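Local coordinates for PTS system fructose-like EIIB component 3 (Escherichia coli K12, PDB 4TN5), which probably takes a phosphoryl group from phospho-EIIA onto a cysteine and passes it to fructose during uptake through the EIIC domain of the phosphotransferase system, at residues 1-14 / 32-44. Sequence-based numbering, arbitrary orientation.
Sequences MAYLVAVTACVSGV and KWGVSIETQGALG
The Tyr3 ring meets Ser36 at its edge: Ser36 OG lies in the ring plane and hydrogen-bonds Tyr3 OH at 2.6 Å, while Gly34 CA sits at the same ring's edge. The two strands, 3-9 and 34-41, are the parallel pair of a right-handed beta-alpha-beta crossover through helix 18-30, at the start of the EIIB fold. With CG anti to the backbone N (chi1 -180°), the Tyr3 ring reaches over to strand 34-41, and Arg56 makes a cation-pi contact with it. A leucine in place of Tyr3 would probably leave Ser36 OG without this hydroxyl partner and Arg56 without its aromatic ring. The Trp33 indole, which also touches Val98 and Arg99 of helix 92-103, meets Ala2 CB obliquely through CD1, 3.6 Å away.

Seven backbone hydrogen bonds run from Gly34 N to Ala2 O through Gln40 N to Thr8 O. On the face covered by helix 18-30, Leu4 CD2 lies alongside Val35 CG2 at 3.9 Å and Ala6 CB touches Ile37. Beyond strand 3-9 the chain enters the loop of Cys10, the inferred phosphocysteine site.

On the sheet face shared with Tyr3, Val7 CG2 packs on Glu38 CB at 3.7 Å. The buried Glu38 carboxylate has three partners: OE1 forms a salt bridge with Arg73 and accepts a hydrogen bond from the Leu49 backbone N, and OE2 accepts one from Gln40 NE2 at 2.6 Å, nearly in the Gln40 amide plane.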
HETATM    1  N   MSE A   1      23.542   6.891  -0.669  1.00104.46           N
HETATM    2  CA  MSE A   1      23.061   8.197  -0.235  1.00106.14           C
HETATM    3  C   MSE A   1      21.562   8.154   0.039  1.00 94.98           C
HETATM    4  O   MSE A   1      20.967   9.148   0.455  1.00 96.65           O
HETATM    5  CB  MSE A   1      23.379   9.261  -1.286  1.00116.86           C
HETATM    6  CG  MSE A   1      22.592   9.110  -2.577  1.00119.64           C
HETATM    7 SE   MSE A   1      23.294  10.212  -4.024  1.00111.62          SE
HETATM    8  CE  MSE A   1      24.644   8.979  -4.705  1.00107.13           C
ATOM      9  N   ALA A   2      20.955   6.996  -0.207  1.00 73.53           N
ATOM     10  CA  ALA A   2      19.547   6.787   0.100  1.00 61.47           C
ATOM     11  C   ALA A   2      19.397   6.426   1.573  1.00 53.82           C
ATOM     12  O   ALA A   2      20.300   5.837   2.167  1.00 49.00           O
ATOM     13  CB  ALA A   2      18.968   5.692  -0.779  1.00 58.03           C
ATOM     14  N   TYR A   3      18.260   6.781   2.162  1.00 49.96           N
ATOM     15  CA  TYR A   3      18.057   6.562   3.590  1.00 50.85           C
ATOM     16  C   TYR A   3      16.825   5.713   3.895  1.00 52.73           C
ATOM     17  O   TYR A   3      15.706   6.054   3.515  1.00 48.81           O
ATOM     18  CB  TYR A   3      17.989   7.895   4.336  1.00 56.23           C
ATOM     19  CG  TYR A   3      17.783   7.744   5.822  1.00 56.11           C
ATOM     20  CD1 TYR A   3      18.677   7.015   6.596  1.00 52.13           C
ATOM     21  CD2 TYR A   3      16.697   8.331   6.456  1.00 66.44           C
ATOM     22  CE1 TYR A   3      18.493   6.873   7.957  1.00 50.65           C
ATOM     23  CE2 TYR A   3      16.505   8.196   7.815  1.00 70.46           C
ATOM     24  CZ  TYR A   3      17.405   7.466   8.562  1.00 57.87           C
ATOM     25  OH  TYR A   3      17.217   7.328   9.918  1.00 61.34           O
ATOM     26  N   LEU A   4      17.050   4.610   4.601  1.00 54.24           N
ATOM     27  CA  LEU A   4      16.010   3.633   4.892  1.00 46.51           C
ATOM     28  C   LEU A   4      15.724   3.565   6.389  1.00 44.03           C
ATOM     29  O   LEU A   4      16.645   3.561   7.199  1.00 49.33           O
ATOM     30  CB  LEU A   4      16.459   2.256   4.394  1.00 43.32           C
ATOM     31  CG  LEU A   4      15.603   1.022   4.688  1.00 50.22           C
ATOM     32  CD1 LEU A   4      14.560   0.807   3.606  1.00 55.75           C
ATOM     33  CD2 LEU A   4      16.483  -0.209   4.838  1.00 46.91           C
ATOM     34  N   VAL A   5      14.448   3.526   6.759  1.00 36.38           N
ATOM     35  CA  VAL A   5      14.079   3.219   8.137  1.00 34.47           C
ATOM     36  C   VAL A   5      13.427   1.844   8.170  1.00 35.35           C
ATOM     37  O   VAL A   5      12.774   1.438   7.209  1.00 36.51           O
ATOM     38  CB  VAL A   5      13.141   4.275   8.760  1.00 40.72           C
ATOM     39  CG1 VAL A   5      13.853   5.615   8.880  1.00 40.18           C
ATOM     40  CG2 VAL A   5      11.863   4.408   7.949  1.00 45.73           C
ATOM     41  N   ALA A   6      13.612   1.119   9.265  1.00 39.30           N
ATOM     42  CA  ALA A   6      13.132  -0.254   9.323  1.00 29.15           C
ATOM     43  C   ALA A   6      12.583  -0.647  10.684  1.00 28.78           C
ATOM     44  O   ALA A   6      13.010  -0.133  11.718  1.00 32.97           O
ATOM     45  CB  ALA A   6      14.234  -1.207   8.909  1.00 19.47           C
ATOM     46  N   VAL A   7      11.626  -1.567  10.668  1.00 36.04           N
ATOM     47  CA  VAL A   7      11.094  -2.143  11.890  1.00 37.74           C
ATOM     48  C   VAL A   7      11.037  -3.659  11.762  1.00 40.07           C
ATOM     49  O   VAL A   7      10.387  -4.192  10.861  1.00 44.07           O
ATOM     50  CB  VAL A   7       9.687  -1.615  12.217  1.00 42.03           C
ATOM     51  CG1 VAL A   7       9.142  -2.311  13.452  1.00 48.42           C
ATOM     52  CG2 VAL A   7       9.712  -0.109  12.423  1.00 38.19           C
ATOM     53  N   THR A   8      11.735  -4.348  12.655  1.00 30.68           N
ATOM     54  CA  THR A   8      11.681  -5.800  12.705  1.00 38.48           C
ATOM     55  C   THR A   8      10.882  -6.219  13.932  1.00 45.40           C
ATOM     56  O   THR A   8      11.105  -5.706  15.029  1.00 55.71           O
ATOM     57  CB  THR A   8      13.087  -6.421  12.757  1.00 45.01           C
ATOM     58  OG1 THR A   8      13.783  -5.941  13.913  1.00 35.77           O
ATOM     59  CG2 THR A   8      13.875  -6.044  11.513  1.00 40.85           C
ATOM     60  N   ALA A   9       9.945  -7.142  13.752  1.00 39.60           N
ATOM     61  CA  ALA A   9       9.074  -7.530  14.854  1.00 48.08           C
ATOM     62  C   ALA A   9       8.815  -9.029  14.931  1.00 57.06           C
ATOM     63  O   ALA A   9       8.554  -9.686  13.923  1.00 54.70           O
ATOM     64  CB  ALA A   9       7.761  -6.772  14.782  1.00 51.60           C
ATOM     65  N   CYS A  10       8.884  -9.557  16.147  1.00 62.08           N
ATOM     66  CA  CYS A  10       8.580 -10.957  16.406  1.00 69.23           C
ATOM     67  C   CYS A  10       8.067 -11.142  17.825  1.00 76.77           C
ATOM     68  O   CYS A  10       8.668 -10.631  18.767  1.00 75.66           O
ATOM     69  CB  CYS A  10       9.824 -11.820  16.224  1.00 72.88           C
ATOM     70  SG  CYS A  10       9.581 -13.500  16.835  1.00130.68           S
ATOM     71  N   VAL A  11       6.964 -11.869  17.983  1.00 89.92           N
ATOM     72  CA  VAL A  11       6.471 -12.183  19.321  1.00 94.68           C
ATOM     73  C   VAL A  11       7.420 -13.097  20.080  1.00 97.77           C
ATOM     74  O   VAL A  11       7.623 -12.927  21.280  1.00 98.71           O
ATOM     75  CB  VAL A  11       5.065 -12.841  19.321  1.00 89.01           C
ATOM     76  CG1 VAL A  11       4.006 -11.842  18.930  1.00 91.15           C
ATOM     77  CG2 VAL A  11       5.027 -14.075  18.406  1.00 89.26           C
ATOM     78  N   SER A  12       8.001 -14.071  19.386  1.00101.12           N
ATOM     79  CA  SER A  12       8.759 -15.099  20.082  1.00111.25           C
ATOM     80  C   SER A  12      10.162 -14.622  20.418  1.00119.93           C
ATOM     81  O   SER A  12      11.159 -15.082  19.854  1.00110.45           O
ATOM     82  CB  SER A  12       8.781 -16.431  19.319  1.00112.64           C
ATOM     83  OG  SER A  12       9.881 -16.487  18.443  1.00114.25           O
ATOM     84  N   GLY A  13      10.203 -13.679  21.351  1.00 86.68           N
ATOM     85  CA  GLY A  13      11.427 -13.291  22.012  1.00 98.02           C
ATOM     86  C   GLY A  13      12.362 -12.390  21.243  1.00 96.31           C
ATOM     87  O   GLY A  13      12.061 -11.873  20.166  1.00 84.59           O
ATOM     88  N   VAL A  14      13.545 -12.192  21.816  1.00 93.18           N
ATOM     89  CA  VAL A  14      14.561 -11.347  21.202  1.00 96.75           C
ATOM     90  C   VAL A  14      15.597 -12.052  20.329  1.00 93.57           C
ATOM     91  O   VAL A  14      16.729 -11.589  20.191  1.00 93.63           O
ATOM     92  CB  VAL A  14      15.236 -10.430  22.242  1.00 93.14           C
ATOM     93  CG1 VAL A  14      14.223  -9.457  22.826  1.00 92.35           C
ATOM     94  CG2 VAL A  14      15.883 -11.261  23.340  1.00 99.48           C
ATOM     95  N   LYS A  32      25.379   0.981   0.594  1.00 73.39           N
ATOM     96  CA  LYS A  32      25.676   2.332   1.037  1.00 70.96           C
ATOM     97  C   LYS A  32      24.430   3.147   1.267  1.00 71.76           C
ATOM     98  O   LYS A  32      24.339   4.320   0.898  1.00 72.33           O
ATOM     99  CB  LYS A  32      26.632   3.023   0.091  1.00 78.19           C
ATOM    100  CG  LYS A  32      28.024   2.714   0.503  1.00 89.25           C
ATOM    101  CD  LYS A  32      28.499   1.315   0.178  1.00 92.37           C
ATOM    102  CE  LYS A  32      29.793   1.070   0.924  1.00 92.82           C
ATOM    103  NZ  LYS A  32      30.497  -0.173   0.527  1.00 88.02           N
ATOM    104  N   TRP A  33      23.468   2.481   1.883  1.00 59.69           N
ATOM    105  CA  TRP A  33      22.240   3.104   2.301  1.00 44.49           C
ATOM    106  C   TRP A  33      22.359   3.451   3.773  1.00 42.83           C
ATOM    107  O   TRP A  33      22.824   2.635   4.568  1.00 50.77           O
ATOM    108  CB  TRP A  33      21.085   2.132   2.101  1.00 47.67           C
ATOM    109  CG  TRP A  33      20.636   1.992   0.686  1.00 48.70           C
ATOM    110  CD1 TRP A  33      21.047   2.726  -0.388  1.00 54.07           C
ATOM    111  CD2 TRP A  33      19.672   1.062   0.190  1.00 47.23           C
ATOM    112  NE1 TRP A  33      20.399   2.305  -1.523  1.00 57.88           N
ATOM    113  CE2 TRP A  33      19.548   1.282  -1.192  1.00 51.82           C
ATOM    114  CE3 TRP A  33      18.902   0.060   0.788  1.00 44.82           C
ATOM    115  CZ2 TRP A  33      18.683   0.538  -1.991  1.00 54.44           C
ATOM    116  CZ3 TRP A  33      18.046  -0.678  -0.004  1.00 48.65           C
ATOM    117  CH2 TRP A  33      17.942  -0.436  -1.378  1.00 53.88           C
ATOM    118  N   GLY A  34      21.959   4.663   4.135  1.00 44.57           N
ATOM    119  CA  GLY A  34      21.827   5.016   5.534  1.00 47.28           C
ATOM    120  C   GLY A  34      20.635   4.256   6.076  1.00 47.28           C
ATOM    121  O   GLY A  34      19.667   4.028   5.348  1.00 50.14           O
ATOM    122  N   VAL A  35      20.697   3.848   7.339  1.00 46.28           N
ATOM    123  CA  VAL A  35      19.622   3.038   7.900  1.00 34.91           C
ATOM    124  C   VAL A  35      19.492   3.125   9.422  1.00 39.59           C
ATOM    125  O   VAL A  35      20.478   3.038  10.155  1.00 59.27           O
ATOM    126  CB  VAL A  35      19.740   1.557   7.454  1.00 67.43           C
ATOM    127  CG1 VAL A  35      21.059   0.956   7.917  1.00 63.76           C
ATOM    128  CG2 VAL A  35      18.559   0.743   7.965  1.00 67.65           C
ATOM    129  N   SER A  36      18.259   3.319   9.878  1.00 36.39           N
ATOM    130  CA  SER A  36      17.926   3.244  11.294  1.00 33.04           C
ATOM    131  C   SER A  36      16.876   2.156  11.481  1.00 34.08           C
ATOM    132  O   SER A  36      15.866   2.135  10.779  1.00 39.41           O
ATOM    133  CB  SER A  36      17.389   4.584  11.796  1.00 49.97           C
ATOM    134  OG  SER A  36      18.308   5.631  11.538  1.00 62.91           O
ATOM    135  N   ILE A  37      17.117   1.251  12.423  1.00 38.83           N
ATOM    136  CA  ILE A  37      16.233   0.106  12.607  1.00 41.60           C
ATOM    137  C   ILE A  37      15.570   0.084  13.980  1.00 43.85           C
ATOM    138  O   ILE A  37      16.247   0.036  15.007  1.00 41.71           O
ATOM    139  CB  ILE A  37      16.983  -1.221  12.394  1.00 34.72           C
ATOM    140  CG1 ILE A  37      17.755  -1.191  11.074  1.00 35.70           C
ATOM    141  CG2 ILE A  37      16.015  -2.393  12.428  1.00 43.25           C
ATOM    142  CD1 ILE A  37      18.567  -2.442  10.814  1.00 40.70           C
ATOM    143  N   GLU A  38      14.242   0.117  13.986  1.00 46.17           N
ATOM    144  CA  GLU A  38      13.477  -0.008  15.219  1.00 47.88           C
ATOM    145  C   GLU A  38      13.213  -1.476  15.515  1.00 49.12           C
ATOM    146  O   GLU A  38      12.861  -2.247  14.622  1.00 44.06           O
ATOM    147  CB  GLU A  38      12.155   0.753  15.114  1.00 53.40           C
ATOM    148  CG  GLU A  38      11.227   0.565  16.306  1.00 64.30           C
ATOM    149  CD  GLU A  38       9.975   1.417  16.212  1.00 63.98           C
ATOM    150  OE1 GLU A  38      10.087   2.601  15.830  1.00 58.01           O
ATOM    151  OE2 GLU A  38       8.878   0.901  16.516  1.00 60.51           O
ATOM    152  N   THR A  39      13.391  -1.861  16.773  1.00 59.54           N
ATOM    153  CA  THR A  39      13.143  -3.232  17.191  1.00 60.16           C
ATOM    154  C   THR A  39      11.936  -3.314  18.117  1.00 51.80           C
ATOM    155  O   THR A  39      11.839  -2.571  19.090  1.00 61.68           O
ATOM    156  CB  THR A  39      14.375  -3.833  17.895  1.00 69.55           C
ATOM    157  OG1 THR A  39      15.253  -4.406  16.918  1.00 64.30           O
ATOM    158  CG2 THR A  39      13.955  -4.909  18.884  1.00 74.94           C
ATOM    159  N   GLN A  40      11.012  -4.213  17.798  1.00 40.30           N
ATOM    160  CA  GLN A  40       9.866  -4.468  18.659  1.00 51.63           C
ATOM    161  C   GLN A  40       9.827  -5.943  19.039  1.00 58.20           C
ATOM    162  O   GLN A  40       9.552  -6.801  18.201  1.00 64.59           O
ATOM    163  CB  GLN A  40       8.566  -4.054  17.967  1.00 51.30           C
ATOM    164  CG  GLN A  40       8.490  -2.571  17.632  1.00 56.02           C
ATOM    165  CD  GLN A  40       7.163  -2.177  17.010  1.00 64.18           C
ATOM    166  OE1 GLN A  40       6.212  -2.958  16.997  1.00 61.43           O
ATOM    167  NE2 GLN A  40       7.094  -0.956  16.488  1.00 56.60           N
ATOM    168  N   GLY A  41      10.112  -6.232  20.304  1.00 76.85           N
ATOM    169  CA  GLY A  41      10.150  -7.603  20.778  1.00 83.90           C
ATOM    170  C   GLY A  41       9.613  -7.758  22.186  1.00 86.35           C
ATOM    171  O   GLY A  41       8.989  -6.845  22.727  1.00 86.08           O
ATOM    172  N   ALA A  42       9.865  -8.920  22.782  1.00 86.07           N
ATOM    173  CA  ALA A  42       9.384  -9.223  24.127  1.00 85.77           C
ATOM    174  C   ALA A  42       9.992  -8.293  25.175  1.00 82.61           C
ATOM    175  O   ALA A  42       9.442  -8.129  26.264  1.00 84.75           O
ATOM    176  CB  ALA A  42       9.667 -10.677  24.475  1.00 89.91           C
ATOM    177  N   LEU A  43      11.129  -7.691  24.841  1.00 71.16           N
ATOM    178  CA  LEU A  43      11.782  -6.737  25.730  1.00 74.71           C
ATOM    179  C   LEU A  43      11.292  -5.316  25.470  1.00 70.16           C
ATOM    180  O   LEU A  43      11.753  -4.366  26.102  1.00 73.44           O
ATOM    181  CB  LEU A  43      13.303  -6.806  25.579  1.00 80.96           C
ATOM    182  CG  LEU A  43      14.071  -7.677  26.577  1.00 85.30           C
ATOM    183  CD1 LEU A  43      13.540  -9.102  26.600  1.00 85.48           C
ATOM    184  CD2 LEU A  43      15.557  -7.662  26.254  1.00 84.52           C
ATOM    185  N   GLY A  44      10.356  -5.177  24.538  1.00 75.11           N
ATOM    186  CA  GLY A  44       9.783  -3.882  24.221  1.00 67.15           C
ATOM    187  C   GLY A  44      10.430  -3.229  23.015  1.00 65.61           C
ATOM    188  O   GLY A  44      11.204  -3.861  22.295  1.00 62.15           O
TER